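Local coordinates for protein probable 2-hydroxyhepta-2,4-diene-1,7-dioate isomerase (Thermus thermophilus, PDB 2DFU) that probably acts as a metal-binding isomerase of the fumarylacetoacetate hydrolase family, likely on 2-hydroxyhepta-2,4-diene-1,7-dioate, at residues A[49-54]-A[215-220]. Sequence-based numbering, arbitrary orientation.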
loop_
_atom_site.group_PDB
_atom_site.type_symbol
_atom_site.label_atom_id
_atom_site.label_comp_id
_atom_site.label_asym_id
_atom_site.label_seq_id
_atom_site.Cartn_x
_atom_site.Cartn_y
_atom_site.Cartn_z
ATOM N N LYS A 49 -0.825 -0.152 -4.761
ATOM C CA LYS A 49 0.346 -0.319 -3.902
ATOM C C LYS A 49 1.635 -0.115 -4.695
ATOM O O LYS A 49 1.636 -0.194 -5.922
ATOM C CB LYS A 49 0.342 -1.709 -3.261
ATOM C CG LYS A 49 0.364 -2.859 -4.254
ATOM C CD LYS A 49 0.286 -4.198 -3.527
ATOM C CE LYS A 49 0.304 -5.365 -4.506
ATOM N NZ LYS A 49 -0.901 -5.343 -5.365
ATOM N N ILE A 50 2.728 0.149 -3.989
ATOM C CA ILE A 50 4.022 0.378 -4.626
ATOM C C ILE A 50 5.051 -0.566 -4.023
ATOM O O ILE A 50 5.378 -0.467 -2.839
ATOM C CB ILE A 50 4.454 1.842 -4.423
ATOM C CG1 ILE A 50 3.426 2.763 -5.091
ATOM C CG2 ILE A 50 5.848 2.080 -5.000
ATOM C CD1 ILE A 50 3.321 4.127 -4.460
ATOM N N VAL A 51 5.546 -1.496 -4.839
ATOM C CA VAL A 51 6.526 -2.481 -4.387
ATOM C C VAL A 51 7.927 -2.054 -4.810
ATOM O O VAL A 51 8.164 -1.742 -5.978
ATOM C CB VAL A 51 6.204 -3.876 -4.972
ATOM C CG1 VAL A 51 7.097 -4.921 -4.350
ATOM C CG2 VAL A 51 4.739 -4.216 -4.722
ATOM N N CYS A 52 8.865 -2.040 -3.866
ATOM C CA CYS A 52 10.215 -1.598 -4.188
ATOM C C CYS A 52 11.301 -2.622 -3.910
ATOM O O CYS A 52 11.220 -3.390 -2.957
ATOM C CB CYS A 52 10.524 -0.320 -3.419
ATOM S SG CYS A 52 9.111 0.795 -3.308
ATOM N N VAL A 53 12.330 -2.605 -4.750
ATOM C CA VAL A 53 13.456 -3.517 -4.614
ATOM C C VAL A 53 14.582 -2.855 -3.840
ATOM O O VAL A 53 14.765 -1.638 -3.906
ATOM C CB VAL A 53 13.996 -3.950 -5.998
ATOM C CG1 VAL A 53 15.261 -4.783 -5.837
ATOM C CG2 VAL A 53 12.937 -4.759 -6.734
ATOM N N GLY A 54 15.325 -3.659 -3.088
ATOM C CA GLY A 54 16.440 -3.122 -2.335
ATOM C C GLY A 54 17.665 -3.072 -3.235
ATOM O O GLY A 54 17.610 -2.563 -4.353
ATOM N N THR A 215 4.721 -14.348 -7.339
ATOM C CA THR A 215 4.615 -15.685 -6.772
ATOM C C THR A 215 3.874 -15.684 -5.433
ATOM O O THR A 215 3.445 -16.736 -4.959
ATOM C CB THR A 215 6.007 -16.340 -6.555
ATOM O OG1 THR A 215 6.730 -15.630 -5.542
ATOM C CG2 THR A 215 6.807 -16.337 -7.836
ATOM N N PHE A 216 3.716 -14.514 -4.821
ATOM C CA PHE A 216 3.029 -14.444 -3.535
ATOM C C PHE A 216 2.135 -13.211 -3.410
ATOM O O PHE A 216 1.240 -13.168 -2.566
ATOM C CB PHE A 216 4.062 -14.447 -2.403
ATOM C CG PHE A 216 4.888 -13.188 -2.327
ATOM C CD1 PHE A 216 4.467 -12.106 -1.552
ATOM C CD2 PHE A 216 6.080 -13.078 -3.036
ATOM C CE1 PHE A 216 5.223 -10.929 -1.484
ATOM C CE2 PHE A 216 6.847 -11.907 -2.978
ATOM C CZ PHE A 216 6.414 -10.829 -2.197
ATOM N N MET A 217 2.381 -12.217 -4.258
ATOM C CA MET A 217 1.621 -10.972 -4.229
ATOM C C MET A 217 1.099 -10.612 -5.612
ATOM O O MET A 217 1.878 -10.407 -6.542
ATOM C CB MET A 217 2.519 -9.846 -3.689
ATOM C CG MET A 217 2.002 -8.429 -3.902
ATOM S SD MET A 217 3.141 -7.184 -3.221
ATOM C CE MET A 217 2.623 -7.166 -1.493
ATOM N N THR A 218 -0.220 -10.539 -5.754
ATOM C CA THR A 218 -0.807 -10.190 -7.041
ATOM C C THR A 218 -0.612 -8.704 -7.321
ATOM O O THR A 218 -0.946 -7.854 -6.493
ATOM C CB THR A 218 -2.316 -10.510 -7.086
ATOM O OG1 THR A 218 -2.501 -11.929 -7.036
ATOM C CG2 THR A 218 -2.942 -9.987 -8.366
ATOM N N LEU A 219 -0.043 -8.399 -8.482
ATOM C CA LEU A 219 0.180 -7.017 -8.877
ATOM C C LEU A 219 -1.024 -6.594 -9.698
ATOM O O LEU A 219 -1.412 -7.293 -10.637
ATOM C CB LEU A 219 1.460 -6.904 -9.706
ATOM C CG LEU A 219 2.742 -6.967 -8.878
ATOM C CD1 LEU A 219 3.945 -7.135 -9.794
ATOM C CD2 LEU A 219 2.860 -5.695 -8.041
ATOM N N GLU A 220 -1.622 -5.464 -9.328
ATOM C CA GLU A 220 -2.803 -4.948 -10.012
ATOM C C GLU A 220 -2.454 -3.974 -11.123
ATOM O O GLU A 220 -1.356 -3.416 -11.151
ATOM C CB GLU A 220 -3.719 -4.226 -9.020
ATOM C CG GLU A 220 -4.383 -5.114 -7.984
ATOM C CD GLU A 220 -5.360 -6.098 -8.606
ATOM O OE1 GLU A 220 -6.238 -5.659 -9.380
ATOM O OE2 GLU A 220 -5.251 -7.308 -8.323
#
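Lys49 lays the far end of its aliphatic chain along Met217, the two side chains running past each other in opposite directions, with Lys49 CE 3.6 Å from Met217 CG. Beyond CB the chain is extended to CE and then bends at its last torsion (chi4 -64°), which brings the ammonium to the backbone of the 215-220 loop. There Lys49 NZ donates to Thr218 O at 2.8 Å, in the plane of the carbonyl and at a C=O...N angle of 154°. Asp223 forms a salt bridge with the same ammonium and also accepts a hydrogen bond from Glu220 N, so one carboxylate oxygen ties the lysine to the loop; Glu220 pairs with Arg124. Beside the lysine, Val51 offers one methyl to two neighbours: Val51 CG2 lies 3.7 Å from Met217 SD and 4.1 Å from Leu219 CD2. Ile213 of helix 206-214 touches both Val51 and Leu219 and extends this apolar patch. Thr218 OG1 is hydrogen-bonded to Asp165 of the second subunit. The contact thus packs strand 50-53, flanked by strands 78-81 and 224-226, against the connection from helix 206-214 to strand 224-226, within the mainly beta fold of the FAA hydrolase C-terminal domain near the dimer interface.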